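Local coordinates for protein putative pyridoxamine 5-phosphate-dependent dehydrase, Wbdk (Escherichia coli, PDB 2GMS) that removes the C3'-hydroxyl group from GDP-4-keto-6-deoxy-D-mannose by a coenzyme B6-dependent transamination-deoxygenation reaction in the biosynthesis of L-colitose, at residues A[306-311]-A[367-372]; A[337-342]-A[360-365]. All blocks are in the same frame, centred on the assembly; numbering follows the deposited sequence.

How the interactions relate
Of the parts joined here, strand 305-310 comes earliest in the chain, followed by helix 318-327 and then the loop 337-342 near the bound cofactor. After helix 344-347 and strand 352-354 the chain returns as helix 359-367, and interaction 2 closes a short loop by docking this helix on 337-342. Strand 368-372 follows the helix directly and pairs with 305-310 in interaction 1, so interaction 2 is nested within the larger loop that interaction 1 closes. The two contacts touch: Tyr363 OH lies 2.7 Å from Ile310 O, a probable hydrogen bond, and Ile309 packs on Tyr363 and Leu364. Helix 359-367 thus joins the three-stranded sheet to the loop 337-342.

Interaction 1: A[306-311]-A[367-372]; sequences FSFIIK and NGLFVG
Strands 306-310 and 368-372 run antiparallel, their axes 4.6 Å apart at closest approach and their directions 155° apart, with paired backbone bonds at Phe306-Val371 and Phe308-Leu369. Phe306 N to Val371 O (2.8 Å) is nearly straight, whereas Phe308 N to Leu369 O is more bent at the hydrogen (147°). Beyond the last pair, Ile310 N reaches Asn367 O at 3.1 Å, where helix 359-367 gives way to the strand. The CA atoms of the non-hydrogen-bonded pair Ser307-Phe370 come to 4.3 Å, and Ser307 CA also makes a CA-H...O contact with Leu369 O. In this aspartate-aminotransferase-like fold of the DegT/DnrJ/EryC1 family, strand 305-310 is the middle of a three-stranded antiparallel sheet, separate from the large mixed sheet, with 368-372 and 292-293 flanking it.

Phe306, Phe308, Leu369 and Val371 share one face. Val371 CG2, placed between its own backbone N and carbonyl carbon (CG1 at chi1 -62°), sits at the edge of the Phe306 ring, 3.9 Å from Phe306 CB. The Phe306 ring stacks with that of Phe282, and the Phe308 ring meets Phe286. On the other face, Phe370, its side chain about 9 Å from the bound cofactor, brings CD1 to 4.0 Å from Phe306 N, and Ile309 CD1 approaches Gly368 CA.

Interaction 2: A[337-342]-A[360-365]; sequences TGNFLK and NAEYLD
Ala361 CB of helix 359-367 rests against the amide of Asn339, 3.7 Å from Asn339 OD1, while Ala361 O faces Asn339 CB. One residue on, Glu362 runs beside Asn339, pointing the same way, and its CG lies 3.5 Å from Asn339 ND2. Their polar ends, with amide and carboxylate planes 52° apart, are joined by a water that accepts from Asn339 ND2 at 2.8 Å and donates to Glu362 OE2 at 2.5 Å. The same amide closes an Asx turn: Asn339 OD1 accepts from Leu341 N, which approaches from above the carbonyl plane, at the start of the 3-10 turn 340-342.

Further along the helix, Leu364 brings CD2 to 3.6 Å from Gly338 CA, and its side chain also packs on Ile335. Asp365 has CG anti to its own nitrogen (chi1 -161°), which swings the carboxylate toward the loop. There Asp365 OD1 accepts from Asn339 N at 2.7 Å on the anti side, 18° out of the carboxylate plane. Lys342 passes obliquely across this carboxylate, and its NZ forms a long salt bridge of 3.6 Å with Asp365 OD1 as well as a weak hydrogen bond to Thr337 O.

Interaction 1: A[306-311]-A[367-372]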
ATOM      1  N   PHE A 306     -22.758  17.041   4.374  1.00 20.80           N
ATOM      2  CA  PHE A 306     -23.492  17.857   5.330  1.00 21.44           C
ATOM      3  C   PHE A 306     -23.682  17.195   6.677  1.00 21.61           C
ATOM      4  O   PHE A 306     -24.379  16.192   6.783  1.00 22.86           O
ATOM      5  CB  PHE A 306     -24.876  18.266   4.782  1.00 16.88           C
ATOM      6  CG  PHE A 306     -24.833  19.011   3.466  1.00 18.47           C
ATOM      7  CD1 PHE A 306     -25.628  18.630   2.385  1.00 25.12           C
ATOM      8  CD2 PHE A 306     -24.004  20.123   3.307  1.00 23.06           C
ATOM      9  CE1 PHE A 306     -25.580  19.324   1.173  1.00 28.19           C
ATOM     10  CE2 PHE A 306     -23.949  20.832   2.106  1.00 26.47           C
ATOM     11  CZ  PHE A 306     -24.746  20.434   1.034  1.00 19.84           C
ATOM     12  N   SER A 307     -23.071  17.787   7.697  1.00 19.47           N
ATOM     13  CA  SER A 307     -23.179  17.285   9.058  1.00 17.40           C
ATOM     14  C   SER A 307     -24.340  17.918   9.854  1.00 17.25           C
ATOM     15  O   SER A 307     -24.775  19.061   9.626  1.00 19.21           O
ATOM     16  CB  SER A 307     -21.865  17.460   9.822  1.00 18.71           C
ATOM     17  OG  SER A 307     -21.613  18.861   9.966  1.00 21.82           O
ATOM     18  N   PHE A 308     -24.803  17.158  10.837  1.00 16.47           N
ATOM     19  CA  PHE A 308     -25.838  17.606  11.727  1.00 19.12           C
ATOM     20  C   PHE A 308     -25.517  17.062  13.098  1.00 20.45           C
ATOM     21  O   PHE A 308     -25.154  15.883  13.229  1.00 22.85           O
ATOM     22  CB  PHE A 308     -27.208  16.989  11.443  1.00 20.46           C
ATOM     23  CG  PHE A 308     -27.900  17.413  10.178  1.00 25.96           C
ATOM     24  CD1 PHE A 308     -28.193  16.428   9.237  1.00 32.85           C
ATOM     25  CD2 PHE A 308     -28.307  18.732   9.943  1.00 21.37           C
ATOM     26  CE1 PHE A 308     -28.866  16.734   8.054  1.00 39.63           C
ATOM     27  CE2 PHE A 308     -28.997  19.057   8.775  1.00 22.79           C
ATOM     28  CZ  PHE A 308     -29.254  18.056   7.834  1.00 33.35           C
ATOM     29  N   ILE A 309     -25.677  17.940  14.092  1.00 19.80           N
ATOM     30  CA  ILE A 309     -25.514  17.639  15.507  1.00 23.90           C
ATOM     31  C   ILE A 309     -26.825  18.035  16.186  1.00 29.98           C
ATOM     32  O   ILE A 309     -27.309  19.174  16.019  1.00 22.66           O
ATOM     33  CB  ILE A 309     -24.364  18.376  16.193  1.00 27.92           C
ATOM     34  CG1 ILE A 309     -23.058  18.329  15.407  1.00 26.35           C
ATOM     35  CG2 ILE A 309     -24.199  17.967  17.669  1.00 24.66           C
ATOM     36  CD1 ILE A 309     -22.139  17.177  15.775  1.00 30.18           C
ATOM     37  N   ILE A 310     -27.400  17.077  16.929  1.00 21.78           N
ATOM     38  CA  ILE A 310     -28.656  17.339  17.615  1.00 23.86           C
ATOM     39  C   ILE A 310     -28.393  18.352  18.711  1.00 33.95           C
ATOM     40  O   ILE A 310     -27.392  18.270  19.424  1.00 23.67           O
ATOM     41  CB  ILE A 310     -29.329  16.071  18.140  1.00 22.35           C
ATOM     42  CG1 ILE A 310     -29.723  15.168  16.984  1.00 21.27           C
ATOM     43  CG2 ILE A 310     -30.605  16.437  18.890  1.00 18.51           C
ATOM     44  CD1 ILE A 310     -29.997  13.747  17.450  1.00 22.69           C
ATOM     45  N   LYS A 311     -29.266  19.343  18.811  1.00 28.62           N
ATOM     46  CA  LYS A 311     -29.104  20.362  19.832  1.00 24.02           C
ATOM     47  C   LYS A 311     -29.327  19.799  21.226  1.00 28.89           C
ATOM     48  O   LYS A 311     -30.187  18.930  21.464  1.00 27.27           O
ATOM     49  CB  LYS A 311     -30.051  21.520  19.602  1.00 19.96           C
ATOM     50  CG  LYS A 311     -29.570  22.423  18.495  1.00 21.89           C
ATOM     51  CD  LYS A 311     -30.620  23.445  18.094  1.00 34.23           C
ATOM     52  CE  LYS A 311     -30.019  24.605  17.315  1.00 30.76           C
ATOM     53  NZ  LYS A 311     -30.930  25.096  16.286  1.00 45.71           N
ATOM     54  N   ASN A 367     -24.557  12.177  19.123  1.00 21.50           N
ATOM     55  CA  ASN A 367     -25.575  13.013  18.507  1.00 22.23           C
ATOM     56  C   ASN A 367     -25.333  13.490  17.094  1.00 26.31           C
ATOM     57  O   ASN A 367     -26.085  14.323  16.601  1.00 23.87           O
ATOM     58  CB  ASN A 367     -25.871  14.251  19.349  1.00 17.87           C
ATOM     59  CG  ASN A 367     -26.293  13.838  20.714  1.00 22.95           C
ATOM     60  OD1 ASN A 367     -27.443  13.436  20.911  1.00 30.91           O
ATOM     61  ND2 ASN A 367     -25.334  13.861  21.627  1.00 44.06           N
ATOM     62  N   GLY A 368     -24.281  13.032  16.442  1.00 26.26           N
ATOM     63  CA  GLY A 368     -24.052  13.527  15.096  1.00 25.23           C
ATOM     64  C   GLY A 368     -24.423  12.540  13.980  1.00 24.81           C
ATOM     65  O   GLY A 368     -24.502  11.317  14.174  1.00 25.18           O
ATOM     66  N   LEU A 369     -24.649  13.120  12.801  1.00 23.76           N
ATOM     67  CA  LEU A 369     -24.953  12.396  11.586  1.00 28.97           C
ATOM     68  C   LEU A 369     -24.607  13.235  10.377  1.00 20.22           C
ATOM     69  O   LEU A 369     -24.479  14.448  10.500  1.00 23.65           O
ATOM     70  CB  LEU A 369     -26.289  11.634  11.500  1.00 35.73           C
ATOM     71  CG  LEU A 369     -27.511  12.462  11.861  1.00 38.51           C
ATOM     72  CD1 LEU A 369     -27.309  13.919  11.481  1.00 64.45           C
ATOM     73  CD2 LEU A 369     -28.704  11.894  11.109  1.00 46.83           C
ATOM     74  N   PHE A 370     -24.470  12.576   9.235  1.00 24.14           N
ATOM     75  CA  PHE A 370     -24.062  13.192   7.997  1.00 19.48           C
ATOM     76  C   PHE A 370     -24.836  12.625   6.798  1.00 18.53           C
ATOM     77  O   PHE A 370     -25.115  11.410   6.753  1.00 21.39           O
ATOM     78  CB  PHE A 370     -22.556  12.792   7.915  1.00 21.05           C
ATOM     79  CG  PHE A 370     -21.811  12.919   6.619  1.00 20.12           C
ATOM     80  CD1 PHE A 370     -20.999  14.025   6.376  1.00 38.65           C
ATOM     81  CD2 PHE A 370     -21.886  11.925   5.642  1.00 21.42           C
ATOM     82  CE1 PHE A 370     -20.288  14.146   5.183  1.00 41.84           C
ATOM     83  CE2 PHE A 370     -21.178  12.027   4.447  1.00 42.22           C
ATOM     84  CZ  PHE A 370     -20.379  13.145   4.218  1.00 50.08           C
ATOM     85  N   VAL A 371     -25.189  13.522   5.844  1.00 21.93           N
ATOM     86  CA  VAL A 371     -25.836  13.207   4.561  1.00 20.52           C
ATOM     87  C   VAL A 371     -24.907  13.746   3.480  1.00 25.35           C
ATOM     88  O   VAL A 371     -24.059  14.611   3.761  1.00 20.86           O
ATOM     89  CB  VAL A 371     -27.274  13.674   4.381  1.00 20.20           C
ATOM     90  CG1 VAL A 371     -28.162  12.992   5.422  1.00 29.39           C
ATOM     91  CG2 VAL A 371     -27.339  15.194   4.505  1.00 22.98           C
ATOM     92  N   GLY A 372     -25.015  13.220   2.272  1.00 23.55           N
ATOM     93  CA  GLY A 372     -24.082  13.608   1.238  1.00 24.80           C
ATOM     94  C   GLY A 372     -24.298  14.935   0.538  1.00 17.11           C
ATOM     95  O   GLY A 372     -25.390  15.520   0.582  1.00 24.02           O
TER

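Interaction 2: A[337-342]-A[360-365]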
ATOM      1  N   THR A 337     -15.829   8.729  11.739  1.00 23.81           N
ATOM      2  CA  THR A 337     -15.770   7.621  12.648  1.00 38.46           C
ATOM      3  C   THR A 337     -16.402   7.950  13.987  1.00 51.81           C
ATOM      4  O   THR A 337     -16.503   7.059  14.827  1.00 38.21           O
ATOM      5  CB  THR A 337     -14.283   7.355  12.986  1.00 33.39           C
ATOM      6  OG1 THR A 337     -13.702   8.449  13.724  1.00 52.22           O
ATOM      7  CG2 THR A 337     -13.507   7.073  11.710  1.00100.00           C
ATOM      8  N   GLY A 338     -16.764   9.221  14.185  1.00 33.39           N
ATOM      9  CA  GLY A 338     -17.299   9.690  15.455  1.00 22.95           C
ATOM     10  C   GLY A 338     -16.095   9.827  16.398  1.00 22.90           C
ATOM     11  O   GLY A 338     -14.985  10.118  15.968  1.00 29.69           O
ATOM     12  N   ASN A 339     -16.277   9.589  17.687  1.00 25.01           N
ATOM     13  CA  ASN A 339     -15.162   9.691  18.615  1.00 25.98           C
ATOM     14  C   ASN A 339     -14.218   8.495  18.486  1.00 23.87           C
ATOM     15  O   ASN A 339     -14.529   7.371  18.866  1.00 25.99           O
ATOM     16  CB  ASN A 339     -15.716   9.826  20.032  1.00 21.54           C
ATOM     17  CG  ASN A 339     -14.656   9.809  21.084  1.00 21.08           C
ATOM     18  OD1 ASN A 339     -13.533  10.212  20.804  1.00 25.57           O
ATOM     19  ND2 ASN A 339     -15.016   9.356  22.294  1.00 31.85           N
ATOM     20  N   PHE A 340     -13.042   8.731  17.915  1.00 23.33           N
ATOM     21  CA  PHE A 340     -12.076   7.661  17.719  1.00 26.68           C
ATOM     22  C   PHE A 340     -11.661   6.989  19.012  1.00 28.31           C
ATOM     23  O   PHE A 340     -11.294   5.821  19.008  1.00 25.39           O
ATOM     24  CB  PHE A 340     -10.819   8.082  16.915  1.00 32.27           C
ATOM     25  CG  PHE A 340      -9.917   6.929  16.488  1.00 22.45           C
ATOM     26  CD1 PHE A 340     -10.253   6.070  15.437  1.00 24.61           C
ATOM     27  CD2 PHE A 340      -8.706   6.723  17.158  1.00 31.26           C
ATOM     28  CE1 PHE A 340      -9.409   5.017  15.064  1.00 21.50           C
ATOM     29  CE2 PHE A 340      -7.838   5.689  16.796  1.00 28.13           C
ATOM     30  CZ  PHE A 340      -8.200   4.840  15.745  1.00 29.69           C
ATOM     31  N   LEU A 341     -11.707   7.738  20.103  1.00 22.26           N
ATOM     32  CA  LEU A 341     -11.288   7.214  21.387  1.00 17.36           C
ATOM     33  C   LEU A 341     -12.157   6.111  21.929  1.00 24.63           C
ATOM     34  O   LEU A 341     -11.804   5.446  22.896  1.00 27.50           O
ATOM     35  CB  LEU A 341     -10.942   8.297  22.397  1.00 25.58           C
ATOM     36  CG  LEU A 341      -9.696   9.028  21.919  1.00 41.74           C
ATOM     37  CD1 LEU A 341      -9.916  10.531  21.971  1.00 28.34           C
ATOM     38  CD2 LEU A 341      -8.488   8.590  22.744  1.00 33.98           C
ATOM     39  N   LYS A 342     -13.281   5.908  21.273  1.00 20.91           N
ATOM     40  CA  LYS A 342     -14.148   4.850  21.707  1.00 23.07           C
ATOM     41  C   LYS A 342     -13.614   3.473  21.256  1.00 41.30           C
ATOM     42  O   LYS A 342     -14.064   2.417  21.706  1.00 25.51           O
ATOM     43  CB  LYS A 342     -15.534   5.062  21.140  1.00 24.62           C
ATOM     44  CG  LYS A 342     -15.609   4.635  19.674  1.00 29.15           C
ATOM     45  CD  LYS A 342     -16.874   5.091  18.955  1.00 43.10           C
ATOM     46  CE  LYS A 342     -16.678   5.216  17.447  1.00 29.32           C
ATOM     47  NZ  LYS A 342     -17.887   4.930  16.657  1.00 85.76           N
ATOM     48  N   ASN A 360     -16.519  17.133  23.520  1.00 25.93           N
ATOM     49  CA  ASN A 360     -17.208  17.450  22.292  1.00 17.16           C
ATOM     50  C   ASN A 360     -17.285  16.237  21.385  1.00 16.47           C
ATOM     51  O   ASN A 360     -18.312  15.984  20.794  1.00 17.92           O
ATOM     52  CB  ASN A 360     -16.654  18.684  21.566  1.00 18.68           C
ATOM     53  CG  ASN A 360     -16.729  19.946  22.394  1.00 22.42           C
ATOM     54  OD1 ASN A 360     -17.695  20.183  23.132  1.00 32.33           O
ATOM     55  ND2 ASN A 360     -15.704  20.771  22.261  1.00 28.13           N
ATOM     56  N   ALA A 361     -16.179  15.513  21.281  1.00 21.51           N
ATOM     57  CA  ALA A 361     -16.107  14.327  20.448  1.00 17.32           C
ATOM     58  C   ALA A 361     -17.151  13.327  20.931  1.00 20.96           C
ATOM     59  O   ALA A 361     -17.878  12.722  20.117  1.00 26.21           O
ATOM     60  CB  ALA A 361     -14.685  13.756  20.415  1.00 16.00           C
ATOM     61  N   GLU A 362     -17.264  13.166  22.260  1.00 21.23           N
ATOM     62  CA  GLU A 362     -18.263  12.248  22.791  1.00 23.50           C
ATOM     63  C   GLU A 362     -19.691  12.664  22.460  1.00 19.35           C
ATOM     64  O   GLU A 362     -20.510  11.815  22.189  1.00 21.25           O
ATOM     65  CB  GLU A 362     -18.105  11.973  24.292  1.00 19.65           C
ATOM     66  CG  GLU A 362     -16.745  11.342  24.602  1.00 28.11           C
ATOM     67  CD  GLU A 362     -16.479  11.354  26.086  1.00 66.57           C
ATOM     68  OE1 GLU A 362     -17.212  11.906  26.880  1.00 37.61           O
ATOM     69  OE2 GLU A 362     -15.391  10.712  26.435  1.00 31.62           O
ATOM     70  N   TYR A 363     -19.974  13.968  22.480  1.00 16.91           N
ATOM     71  CA  TYR A 363     -21.279  14.493  22.145  1.00 25.28           C
ATOM     72  C   TYR A 363     -21.604  14.177  20.685  1.00 25.51           C
ATOM     73  O   TYR A 363     -22.661  13.642  20.382  1.00 20.78           O
ATOM     74  CB  TYR A 363     -21.398  16.016  22.416  1.00 20.10           C
ATOM     75  CG  TYR A 363     -22.836  16.474  22.254  1.00 26.24           C
ATOM     76  CD1 TYR A 363     -23.760  16.150  23.249  1.00 30.68           C
ATOM     77  CD2 TYR A 363     -23.306  17.149  21.122  1.00 26.92           C
ATOM     78  CE1 TYR A 363     -25.103  16.502  23.153  1.00 31.47           C
ATOM     79  CE2 TYR A 363     -24.649  17.520  21.004  1.00 28.82           C
ATOM     80  CZ  TYR A 363     -25.546  17.192  22.027  1.00 35.67           C
ATOM     81  OH  TYR A 363     -26.869  17.530  21.957  1.00 27.14           O
ATOM     82  N   LEU A 364     -20.669  14.510  19.801  1.00 22.58           N
ATOM     83  CA  LEU A 364     -20.804  14.274  18.382  1.00 17.31           C
ATOM     84  C   LEU A 364     -20.992  12.789  18.122  1.00 26.02           C
ATOM     85  O   LEU A 364     -21.752  12.374  17.241  1.00 21.29           O
ATOM     86  CB  LEU A 364     -19.528  14.766  17.682  1.00 20.54           C
ATOM     87  CG  LEU A 364     -19.412  14.341  16.209  1.00 24.78           C
ATOM     88  CD1 LEU A 364     -18.622  15.386  15.426  1.00 21.03           C
ATOM     89  CD2 LEU A 364     -18.704  12.990  16.044  1.00 20.95           C
ATOM     90  N   ASP A 365     -20.278  11.960  18.897  1.00 23.21           N
ATOM     91  CA  ASP A 365     -20.374  10.518  18.721  1.00 21.08           C
ATOM     92  C   ASP A 365     -21.772   9.964  18.886  1.00 20.48           C
ATOM     93  O   ASP A 365     -22.224   9.040  18.201  1.00 21.94           O
ATOM     94  CB  ASP A 365     -19.455   9.750  19.687  1.00 18.79           C
ATOM     95  CG  ASP A 365     -19.215   8.344  19.200  1.00 30.81           C
ATOM     96  OD1 ASP A 365     -18.419   8.073  18.331  1.00 29.10           O
ATOM     97  OD2 ASP A 365     -19.966   7.452  19.772  1.00 31.75           O
TER
HETATM   98  O   HOH W   1     -13.954   9.308  24.884  1.00 37.50           O